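PDB 4CJX: C-1-tetrahydrofolate synthase, cytoplasmic, putative, which probably interconverts methylene-, methenyl- and formyltetrahydrofolate in one-carbon metabolism, as an NADP-dependent methylenetetrahydrofolate dehydrogenase and methenyltetrahydrofolate cyclohydrolase working as a homodimer. Local coordinates for residues V164-L175 / I195-L204; V227-A236 / W247-G258. All blocks are in the same frame, centred on the assembly; numbering follows the deposited sequence. Where two conformers were deposited one is given.

Contact 1 (V164-L175 / I195-L204); sequences VPCTASAVMELL and IAGLPVATLL. With 9L9 ((2S)-2-[[4-[[2,4-bis(azanyl)-6-oxidanylidene-1H-pyrimidin-5-yl]carbamoylamino]phenyl]carbonylamino]pentanedioic acid), chain G.
Ala168 turns its methyl group into the helix 197-204, where CB lies 3.9 Å from Pro199 CB and also meets the backbone N and CB of Val200. With only a methyl group here, the axes of helices 166-175 and 197-204 approach to 8.3 Å, their N-to-C directions 41° apart. Apolar side chains extend the interface both ways. Toward the N-terminal ends, Pro165 CG rests 3.7 Å from Pro199 CB, the two proline rings meeting at a slant. Farther along, Val171 and Val200 meet at about a right angle, CG1 of the first against CG2 of the second. Met172 is bent at chi2 and chi3, which folds its chain alongside Leu203 and Leu204: CG touches Leu203 CD1, while SD reaches Leu204 CD2 at 3.8 Å. The same Leu204 CD2 also takes Leu175 CD1, and Leu203 CD1 reaches back to Val164 CG1 at 3.7 Å.

Polar contact is confined to the start of the helices. Ala168 N donates a weak hydrogen bond to Ile195 O, at 3.4 Å and 140°, and Thr167 CB presses against the same carbonyl oxygen. Ile195 and Ala196 belong to the NADP site observed for this protein, although no NADP is bound at Ala196 of this chain, and Ile195 also belongs to the inhibitor pocket. Its CG1 sits between backbone N and carbonyl carbon (chi1 45°), and the extended chain beyond carries CD1 to 3.5 Å from C4 of the 9L9 pyrimidine.

Around this pair, helix 296-316 packs on Cys166, Thr167, Ser169 and Ala170, whereas Val200 and Leu204 lie on strand 186-190 and Ala201 and Leu204 touch strand 210-214, placing helix 197-206 against the sheet of the NAD(P)-binding domain.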
loop_
_atom_site.group_PDB
_atom_site.type_symbol
_atom_site.label_atom_id
_atom_site.label_comp_id
_atom_site.label_asym_id
_atom_site.label_seq_id
_atom_site.Cartn_x
_atom_site.Cartn_y
_atom_site.Cartn_z
ATOM N N VAL B 164 8.180 -10.755 -2.189
ATOM C CA VAL B 164 7.505 -10.122 -1.053
ATOM C C VAL B 164 8.575 -9.749 -0.004
ATOM O O VAL B 164 9.521 -10.504 0.185
ATOM C CB VAL B 164 6.481 -11.106 -0.449
ATOM C CG1 VAL B 164 5.822 -10.521 0.771
ATOM C CG2 VAL B 164 5.424 -11.492 -1.484
ATOM N N PRO B 165 8.421 -8.606 0.703
ATOM C CA PRO B 165 9.461 -8.234 1.642
ATOM C C PRO B 165 9.636 -9.321 2.713
ATOM O O PRO B 165 8.663 -9.983 3.087
ATOM C CB PRO B 165 8.959 -6.920 2.245
ATOM C CG PRO B 165 7.968 -6.392 1.270
ATOM C CD PRO B 165 7.356 -7.591 0.624
ATOM N N CYS B 166 10.875 -9.518 3.147
ATOM C CA CYS B 166 11.237 -10.706 3.901
ATOM C C CYS B 166 10.520 -10.785 5.270
ATOM O O CYS B 166 10.008 -11.849 5.645
ATOM C CB CYS B 166 12.754 -10.745 4.054
ATOM S SG CYS B 166 13.617 -10.675 2.461
ATOM N N THR B 167 10.486 -9.659 5.987
ATOM C CA THR B 167 9.877 -9.621 7.310
ATOM C C THR B 167 8.391 -9.922 7.222
ATOM O O THR B 167 7.886 -10.785 7.953
ATOM C CB THR B 167 10.105 -8.281 8.036
ATOM O OG1 THR B 167 11.512 -7.983 8.081
ATOM C CG2 THR B 167 9.553 -8.377 9.451
ATOM N N ALA B 168 7.714 -9.242 6.290
ATOM C CA ALA B 168 6.283 -9.470 6.047
ATOM C C ALA B 168 6.056 -10.912 5.697
ATOM O O ALA B 168 5.145 -11.557 6.203
ATOM C CB ALA B 168 5.776 -8.590 4.924
ATOM N N SER B 169 6.913 -11.421 4.831
ATOM C CA SER B 169 6.822 -12.806 4.445
ATOM C C SER B 169 6.953 -13.803 5.633
ATOM O O SER B 169 6.252 -14.815 5.690
ATOM C CB SER B 169 7.903 -13.059 3.442
ATOM O OG SER B 169 7.692 -14.285 2.848
ATOM N N ALA B 170 7.889 -13.516 6.536
ATOM C CA ALA B 170 8.130 -14.317 7.715
ATOM C C ALA B 170 6.890 -14.336 8.622
ATOM O O ALA B 170 6.566 -15.375 9.154
ATOM C CB ALA B 170 9.323 -13.778 8.482
ATOM N N VAL B 171 6.208 -13.198 8.766
ATOM C CA VAL B 171 4.988 -13.126 9.559
ATOM C C VAL B 171 3.945 -14.053 8.986
ATOM O O VAL B 171 3.300 -14.824 9.726
ATOM C CB VAL B 171 4.408 -11.698 9.620
ATOM C CG1 VAL B 171 3.004 -11.716 10.170
ATOM C CG2 VAL B 171 5.291 -10.798 10.472
ATOM N N MET B 172 3.768 -13.981 7.664
ATOM C CA MET B 172 2.753 -14.793 7.016
ATOM C C MET B 172 3.116 -16.269 7.152
ATOM O O MET B 172 2.248 -17.115 7.383
ATOM C CB MET B 172 2.562 -14.394 5.528
ATOM C CG MET B 172 2.035 -12.984 5.291
ATOM S SD MET B 172 0.638 -12.507 6.322
ATOM C CE MET B 172 -0.734 -13.368 5.557
ATOM N N GLU B 173 4.407 -16.577 7.067
ATOM C CA GLU B 173 4.867 -17.954 7.253
ATOM C C GLU B 173 4.614 -18.464 8.688
ATOM O O GLU B 173 4.254 -19.629 8.884
ATOM C CB GLU B 173 6.352 -18.069 6.885
ATOM C CG GLU B 173 7.007 -19.418 7.163
ATOM C CD GLU B 173 6.505 -20.564 6.277
ATOM O OE1 GLU B 173 5.859 -20.330 5.232
ATOM O OE2 GLU B 173 6.771 -21.721 6.657
ATOM N N LEU B 174 4.817 -17.605 9.681
ATOM C CA LEU B 174 4.538 -18.000 11.048
ATOM C C LEU B 174 3.034 -18.177 11.313
ATOM O O LEU B 174 2.662 -19.091 12.029
ATOM C CB LEU B 174 5.190 -17.035 12.036
ATOM C CG LEU B 174 6.718 -17.203 12.017
ATOM C CD1 LEU B 174 7.368 -16.140 12.851
ATOM C CD2 LEU B 174 7.162 -18.560 12.518
ATOM N N LEU B 175 2.185 -17.337 10.703
ATOM C CA LEU B 175 0.716 -17.563 10.740
ATOM C C LEU B 175 0.297 -18.888 10.084
ATOM O O LEU B 175 -0.571 -19.616 10.580
ATOM C CB LEU B 175 -0.049 -16.390 10.129
ATOM C CG LEU B 175 0.025 -15.107 10.967
ATOM C CD1 LEU B 175 -0.580 -13.918 10.230
ATOM C CD2 LEU B 175 -0.660 -15.263 12.318
ATOM N N ILE B 195 9.360 -2.484 5.031
ATOM C CA ILE B 195 9.545 -3.942 4.868
ATOM C C ILE B 195 8.846 -4.811 5.923
ATOM O O ILE B 195 8.944 -6.048 5.868
ATOM C CB ILE B 195 11.034 -4.364 4.803
ATOM C CG1 ILE B 195 11.878 -3.678 5.878
ATOM C CG2 ILE B 195 11.604 -4.051 3.438
ATOM C CD1 ILE B 195 13.346 -4.056 5.800
ATOM N N ALA B 196 8.150 -4.177 6.861
ATOM C CA ALA B 196 7.449 -4.903 7.907
ATOM C C ALA B 196 5.974 -4.503 7.971
ATOM O O ALA B 196 5.161 -5.104 7.286
ATOM C CB ALA B 196 8.126 -4.692 9.244
ATOM N N GLY B 197 5.643 -3.490 8.772
ATOM C CA GLY B 197 4.239 -3.126 9.027
ATOM C C GLY B 197 3.434 -2.851 7.754
ATOM O O GLY B 197 2.337 -3.387 7.560
ATOM N N LEU B 198 3.994 -2.024 6.876
ATOM C CA LEU B 198 3.318 -1.613 5.649
ATOM C C LEU B 198 2.922 -2.821 4.783
ATOM O O LEU B 198 1.737 -3.082 4.589
ATOM C CB LEU B 198 4.185 -0.606 4.893
ATOM C CG LEU B 198 3.622 -0.051 3.579
ATOM C CD1 LEU B 198 2.744 1.171 3.809
ATOM C CD2 LEU B 198 4.750 0.313 2.636
ATOM N N PRO B 199 3.906 -3.608 4.308
ATOM C CA PRO B 199 3.517 -4.728 3.440
ATOM C C PRO B 199 2.613 -5.774 4.117
ATOM O O PRO B 199 1.695 -6.311 3.490
ATOM C CB PRO B 199 4.863 -5.334 2.991
ATOM C CG PRO B 199 5.886 -4.754 3.894
ATOM C CD PRO B 199 5.365 -3.449 4.399
ATOM N N VAL B 200 2.851 -6.039 5.380
ATOM C CA VAL B 200 2.076 -7.072 6.072
ATOM C C VAL B 200 0.552 -6.755 6.217
ATOM O O VAL B 200 -0.277 -7.649 6.136
ATOM C CB VAL B 200 2.718 -7.425 7.428
ATOM C CG1 VAL B 200 2.204 -6.525 8.537
ATOM C CG2 VAL B 200 2.420 -8.879 7.772
ATOM N N ALA B 201 0.216 -5.488 6.425
ATOM C CA ALA B 201 -1.166 -5.066 6.495
ATOM C C ALA B 201 -1.877 -5.427 5.177
ATOM O O ALA B 201 -2.984 -5.971 5.195
ATOM C CB ALA B 201 -1.254 -3.574 6.759
ATOM N N THR B 202 -1.186 -5.180 4.061
ATOM C CA THR B 202 -1.679 -5.521 2.734
ATOM C C THR B 202 -1.883 -6.999 2.566
ATOM O O THR B 202 -2.903 -7.408 2.016
ATOM C CB THR B 202 -0.732 -5.071 1.612
ATOM O OG1 THR B 202 -0.578 -3.654 1.668
ATOM C CG2 THR B 202 -1.315 -5.472 0.206
ATOM N N LEU B 203 -0.919 -7.800 3.012
ATOM C CA LEU B 203 -1.015 -9.232 2.820
ATOM C C LEU B 203 -2.111 -9.807 3.682
ATOM O O LEU B 203 -2.799 -10.732 3.253
ATOM C CB LEU B 203 0.309 -9.926 3.136
ATOM C CG LEU B 203 1.457 -9.588 2.177
ATOM C CD1 LEU B 203 2.769 -10.133 2.734
ATOM C CD2 LEU B 203 1.188 -10.105 0.783
ATOM N N LEU B 204 -2.293 -9.247 4.889
ATOM C CA LEU B 204 -3.389 -9.681 5.777
ATOM C C LEU B 204 -4.783 -9.362 5.204
ATOM O O LEU B 204 -5.674 -10.232 5.197
ATOM C CB LEU B 204 -3.190 -9.094 7.174
ATOM C CG LEU B 204 -1.968 -9.723 7.860
ATOM C CD1 LEU B 204 -1.504 -8.893 9.033
ATOM C CD2 LEU B 204 -2.294 -11.138 8.309
HETATM N N2A 9L9 G . 17.516 -4.263 3.726
HETATM N N1 9L9 G . 17.171 -4.165 6.118
HETATM C C2 9L9 G . 16.991 -4.851 4.965
HETATM N N3 9L9 G . 16.319 -6.071 4.912
HETATM C C4 9L9 G . 15.876 -6.497 6.171
HETATM O O4A 9L9 G . 15.282 -7.562 6.109
HETATM N N5A 9L9 G . 15.720 -6.373 8.600
HETATM C C5 9L9 G . 16.037 -5.803 7.378
HETATM C C6 9L9 G . 16.722 -4.632 7.303
HETATM N N7 9L9 G . 16.943 -3.838 8.511
HETATM O O8A 9L9 G . 17.220 -8.088 8.482
HETATM N N9 9L9 G . 15.954 -7.831 10.325
HETATM C C1B 9L9 G . 16.375 -8.913 11.046
HETATM C C2B 9L9 G . 15.980 -8.979 12.398
HETATM C C3B 9L9 G . 16.371 -10.030 13.229
HETATM C C4B 9L9 G . 17.177 -11.063 12.743
HETATM C C5B 9L9 G . 17.531 -11.026 11.377
HETATM C C6B 9L9 G . 17.149 -9.966 10.543
HETATM C C7B 9L9 G . 17.536 -12.236 13.638
HETATM O O7B 9L9 G . 17.713 -13.302 13.100
HETATM C CAW 9L9 G . 16.377 -7.450 9.092
HETATM N N 9L9 G . 17.570 -12.139 14.985
HETATM C CA 9L9 G . 17.795 -13.250 15.902
HETATM C C 9L9 G . 16.466 -13.626 16.514
HETATM O OXT 9L9 G . 15.589 -12.750 16.528
HETATM C CB 9L9 G . 18.686 -12.929 17.078
HETATM C CG 9L9 G . 19.677 -11.829 16.753
HETATM C CD 9L9 G . 20.754 -11.836 17.791
HETATM O OE1 9L9 G . 21.388 -12.878 17.954
HETATM O OE2 9L9 G . 20.965 -10.804 18.444
HETATM O O 9L9 G . 16.271 -14.764 17.005
#

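Contact 2 (V227-A236 / W247-G258); sequences VRASDIVVSA and WIKLGAAVIDVG
Val233 bonds through both its N and its O to the neighbouring parallel strand: its N donates to Ala253 O at 2.8 Å, and its O accepts from Ile255 N at 2.7 Å, both nearly straight. Ala253 N to Asp231 O and Ser235 N to Ile255 O continue this ladder. Beyond it Ser235 O takes Val257 N at 2.8 Å, while Val257 CB leans against Ala236 CB.

At the other end, Lys249 stretches fully extended alongside Asp231, and NZ forms a salt bridge to OD1 at 2.9 Å, approaching from above the carboxylate plane. A water links the end of helix 220-228 and the loop after it to the second segment, donating to Val227 O and Ser230 O and accepting from Lys249 N. Val227 CG1 packs 3.6 Å from Trp247 CB, and the indole continues onto Leu220, Ile223 and Ala224 of helix 220-228.

In the next shell, Asp231 OD2 accepts from Arg186 N, on the strand flanking 232-235. Asp256 OD1 closes an Asx turn with Gly258 N and also accepts from Asp276 N, while Val277 N binds OD2; Ser235 OG pairs with Asp276 OD2.

Two main-chain donors on its carboxylate, besides the Asx turn, would favour an ionised Asp256. The one salt bridge across the contact, Lys249 to Asp231, lies at the entrance to the strands, and this strand pair of the Rossmann-type sheet is itself joined by backbone hydrogen bonds.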
loop_
_atom_site.group_PDB
_atom_site.type_symbol
_atom_site.label_atom_id
_atom_site.label_comp_id
_atom_site.label_asym_id
_atom_site.label_seq_id
_atom_site.Cartn_x
_atom_site.Cartn_y
_atom_site.Cartn_z
ATOM N N VAL B 227 -6.380 -3.583 20.279
ATOM C CA VAL B 227 -5.745 -4.882 20.567
ATOM C C VAL B 227 -6.774 -5.821 21.236
ATOM O O VAL B 227 -6.808 -7.016 20.937
ATOM C CB VAL B 227 -4.492 -4.728 21.494
ATOM C CG1 VAL B 227 -4.039 -6.062 22.053
ATOM C CG2 VAL B 227 -3.347 -4.043 20.763
ATOM N N ARG B 228 -7.592 -5.280 22.135
ATOM C CA ARG B 228 -8.596 -6.076 22.862
ATOM C C ARG B 228 -9.586 -6.739 21.918
ATOM O O ARG B 228 -10.153 -7.805 22.207
ATOM C CB ARG B 228 -9.383 -5.203 23.842
ATOM C CG ARG B 228 -8.665 -4.911 25.144
ATOM C CD ARG B 228 -9.532 -4.084 26.088
ATOM N NE ARG B 228 -8.727 -3.585 27.201
ATOM C CZ ARG B 228 -8.575 -2.307 27.548
ATOM N NH1 ARG B 228 -9.213 -1.333 26.901
ATOM N NH2 ARG B 228 -7.778 -2.012 28.573
ATOM N N ALA B 229 -9.813 -6.104 20.781
ATOM C CA ALA B 229 -10.777 -6.624 19.845
ATOM C C ALA B 229 -10.123 -7.493 18.756
ATOM O O ALA B 229 -10.818 -7.998 17.874
ATOM C CB ALA B 229 -11.544 -5.453 19.232
ATOM N N SER B 230 -8.806 -7.659 18.777
ATOM C CA SER B 230 -8.143 -8.280 17.661
ATOM C C SER B 230 -7.892 -9.782 17.861
ATOM O O SER B 230 -7.341 -10.197 18.868
ATOM C CB SER B 230 -6.817 -7.572 17.367
ATOM O OG SER B 230 -6.976 -6.167 17.295
ATOM N N ASP B 231 -8.285 -10.574 16.870
ATOM C CA ASP B 231 -7.968 -11.996 16.796
ATOM C C ASP B 231 -6.496 -12.281 16.482
ATOM O O ASP B 231 -5.975 -13.346 16.813
ATOM C CB ASP B 231 -8.836 -12.651 15.717
ATOM C CG ASP B 231 -10.340 -12.514 16.017
ATOM O OD1 ASP B 231 -10.776 -13.018 17.091
ATOM O OD2 ASP B 231 -11.068 -11.895 15.190
ATOM N N ILE B 232 -5.851 -11.348 15.791
ATOM C CA ILE B 232 -4.468 -11.505 15.399
ATOM C C ILE B 232 -3.724 -10.195 15.622
ATOM O O ILE B 232 -4.180 -9.139 15.183
ATOM C CB ILE B 232 -4.336 -11.914 13.921
ATOM C CG1 ILE B 232 -4.887 -13.316 13.697
ATOM C CG2 ILE B 232 -2.874 -11.832 13.490
ATOM C CD1 ILE B 232 -5.229 -13.589 12.248
ATOM N N VAL B 233 -2.586 -10.283 16.311
ATOM C CA VAL B 233 -1.768 -9.120 16.598
ATOM C C VAL B 233 -0.389 -9.275 15.927
ATOM O O VAL B 233 0.335 -10.242 16.199
ATOM C CB VAL B 233 -1.537 -8.921 18.112
ATOM C CG1 VAL B 233 -0.562 -7.759 18.337
ATOM C CG2 VAL B 233 -2.854 -8.717 18.886
ATOM N N VAL B 234 -0.057 -8.327 15.056
ATOM C CA VAL B 234 1.249 -8.226 14.475
ATOM C C VAL B 234 1.866 -6.916 14.882
ATOM O O VAL B 234 1.530 -5.862 14.348
ATOM C CB VAL B 234 1.231 -8.278 12.942
ATOM C CG1 VAL B 234 2.654 -8.214 12.434
ATOM C CG2 VAL B 234 0.523 -9.547 12.462
ATOM N N SER B 235 2.815 -7.004 15.819
ATOM C CA SER B 235 3.471 -5.834 16.351
ATOM C C SER B 235 4.852 -5.621 15.728
ATOM O O SER B 235 5.756 -6.407 15.947
ATOM C CB SER B 235 3.618 -5.932 17.874
ATOM O OG SER B 235 3.728 -4.618 18.375
ATOM N N ALA B 236 5.004 -4.513 15.020
ATOM C CA ALA B 236 6.248 -4.187 14.315
ATOM C C ALA B 236 6.554 -2.705 14.480
ATOM O O ALA B 236 6.883 -1.992 13.521
ATOM C CB ALA B 236 6.103 -4.551 12.848
ATOM N N TRP B 247 -4.104 -6.688 27.452
ATOM C CA TRP B 247 -4.954 -6.291 26.321
ATOM C C TRP B 247 -5.245 -7.453 25.385
ATOM O O TRP B 247 -6.170 -7.401 24.584
ATOM C CB TRP B 247 -4.275 -5.201 25.509
ATOM C CG TRP B 247 -3.908 -3.985 26.255
ATOM C CD1 TRP B 247 -4.398 -3.556 27.478
ATOM C CD2 TRP B 247 -3.026 -2.981 25.804
ATOM N NE1 TRP B 247 -3.821 -2.362 27.811
ATOM C CE2 TRP B 247 -2.969 -1.993 26.800
ATOM C CE3 TRP B 247 -2.254 -2.824 24.641
ATOM C CZ2 TRP B 247 -2.182 -0.866 26.669
ATOM C CZ3 TRP B 247 -1.480 -1.711 24.517
ATOM C CH2 TRP B 247 -1.453 -0.740 25.517
ATOM N N ILE B 248 -4.453 -8.507 25.444
ATOM C CA ILE B 248 -4.547 -9.551 24.422
ATOM C C ILE B 248 -5.863 -10.276 24.580
ATOM O O ILE B 248 -6.181 -10.695 25.678
ATOM C CB ILE B 248 -3.394 -10.570 24.557
ATOM C CG1 ILE B 248 -2.035 -9.877 24.373
ATOM C CG2 ILE B 248 -3.568 -11.723 23.560
ATOM C CD1 ILE B 248 -1.799 -9.248 23.022
ATOM N N LYS B 249 -6.594 -10.436 23.473
ATOM C CA LYS B 249 -7.854 -11.159 23.455
ATOM C C LYS B 249 -7.588 -12.644 23.648
ATOM O O LYS B 249 -6.665 -13.223 23.033
ATOM C CB LYS B 249 -8.580 -10.939 22.112
ATOM C CG LYS B 249 -9.909 -11.681 21.975
ATOM C CD LYS B 249 -10.491 -11.489 20.591
ATOM C CE LYS B 249 -11.705 -12.354 20.385
ATOM N NZ LYS B 249 -12.449 -11.864 19.194
ATOM N N LEU B 250 -8.406 -13.268 24.493
ATOM C CA LEU B 250 -8.208 -14.661 24.844
ATOM C C LEU B 250 -8.266 -15.499 23.571
ATOM O O LEU B 250 -9.215 -15.414 22.811
ATOM C CB LEU B 250 -9.258 -15.134 25.879
ATOM C CG LEU B 250 -9.269 -14.357 27.205
ATOM C CD1 LEU B 250 -10.463 -14.676 28.089
ATOM C CD2 LEU B 250 -7.997 -14.657 27.952
ATOM N N GLY B 251 -7.227 -16.289 23.328
ATOM C CA GLY B 251 -7.160 -17.127 22.124
ATOM C C GLY B 251 -6.591 -16.424 20.893
ATOM O O GLY B 251 -6.564 -17.000 19.805
ATOM N N ALA B 252 -6.098 -15.203 21.049
ATOM C CA ALA B 252 -5.483 -14.491 19.922
ATOM C C ALA B 252 -4.168 -15.129 19.433
ATOM O O ALA B 252 -3.540 -15.904 20.157
ATOM C CB ALA B 252 -5.258 -13.032 20.303
ATOM N N ALA B 253 -3.751 -14.798 18.204
ATOM C CA ALA B 253 -2.432 -15.162 17.725
ATOM C C ALA B 253 -1.600 -13.894 17.672
ATOM O O ALA B 253 -2.023 -12.888 17.112
ATOM C CB ALA B 253 -2.496 -15.847 16.367
ATOM N N VAL B 254 -0.436 -13.919 18.313
ATOM C CA VAL B 254 0.357 -12.725 18.524
ATOM C C VAL B 254 1.726 -12.966 17.890
ATOM O O VAL B 254 2.422 -13.905 18.273
ATOM C CB VAL B 254 0.494 -12.492 20.047
ATOM C CG1 VAL B 254 1.408 -11.342 20.365
ATOM C CG2 VAL B 254 -0.889 -12.265 20.656
ATOM N N ILE B 255 2.094 -12.112 16.936
ATOM C CA ILE B 255 3.334 -12.201 16.200
ATOM C C ILE B 255 4.145 -10.960 16.525
ATOM O O ILE B 255 3.772 -9.840 16.164
ATOM C CB ILE B 255 3.133 -12.246 14.680
ATOM C CG1 ILE B 255 2.064 -13.240 14.258
ATOM C CG2 ILE B 255 4.446 -12.587 13.994
ATOM C CD1 ILE B 255 2.303 -14.664 14.701
ATOM N N ASP B 256 5.260 -11.177 17.218
ATOM C CA ASP B 256 6.102 -10.103 17.697
ATOM C C ASP B 256 7.304 -9.857 16.789
ATOM O O ASP B 256 8.306 -10.570 16.863
ATOM C CB ASP B 256 6.563 -10.412 19.123
ATOM C CG ASP B 256 7.135 -9.209 19.818
ATOM O OD1 ASP B 256 7.341 -8.180 19.140
ATOM O OD2 ASP B 256 7.386 -9.283 21.055
ATOM N N VAL B 257 7.212 -8.817 15.978
ATOM C CA VAL B 257 8.272 -8.419 15.045
ATOM C C VAL B 257 9.294 -7.445 15.655
ATOM O O VAL B 257 10.355 -7.253 15.107
ATOM C CB VAL B 257 7.652 -7.776 13.776
ATOM C CG1 VAL B 257 8.700 -7.604 12.679
ATOM C CG2 VAL B 257 6.505 -8.631 13.276
ATOM N N GLY B 258 8.987 -6.838 16.792
ATOM C CA GLY B 258 9.920 -5.915 17.428
ATOM C C GLY B 258 11.279 -6.548 17.682
ATOM O O GLY B 258 11.368 -7.709 18.095
HETATM O O HOH W 1 -5.665 -9.355 20.972
#

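In the fold
Strand 26-27, close to the N terminus, already belongs to the six-stranded parallel sheet, and contact 1 later closes a loop that includes strand 186-190. Contact 2 follows in series, after strand 210-214, opening at the end of helix 220-228, and closes a shorter connection between two neighbouring strands of the parallel sheet. The loops neither nest nor cross, yet they meet in space with centres about 15 Å apart: Thr167 CG2 lies 3.4 Å from Val257 CG1, and Leu175 packs on Ile255. Helix 166-178 thus lies over strands 232-235 and 253-256 as well as against helix 197-206, joining helical layer and sheet beside the inhibitor pocket.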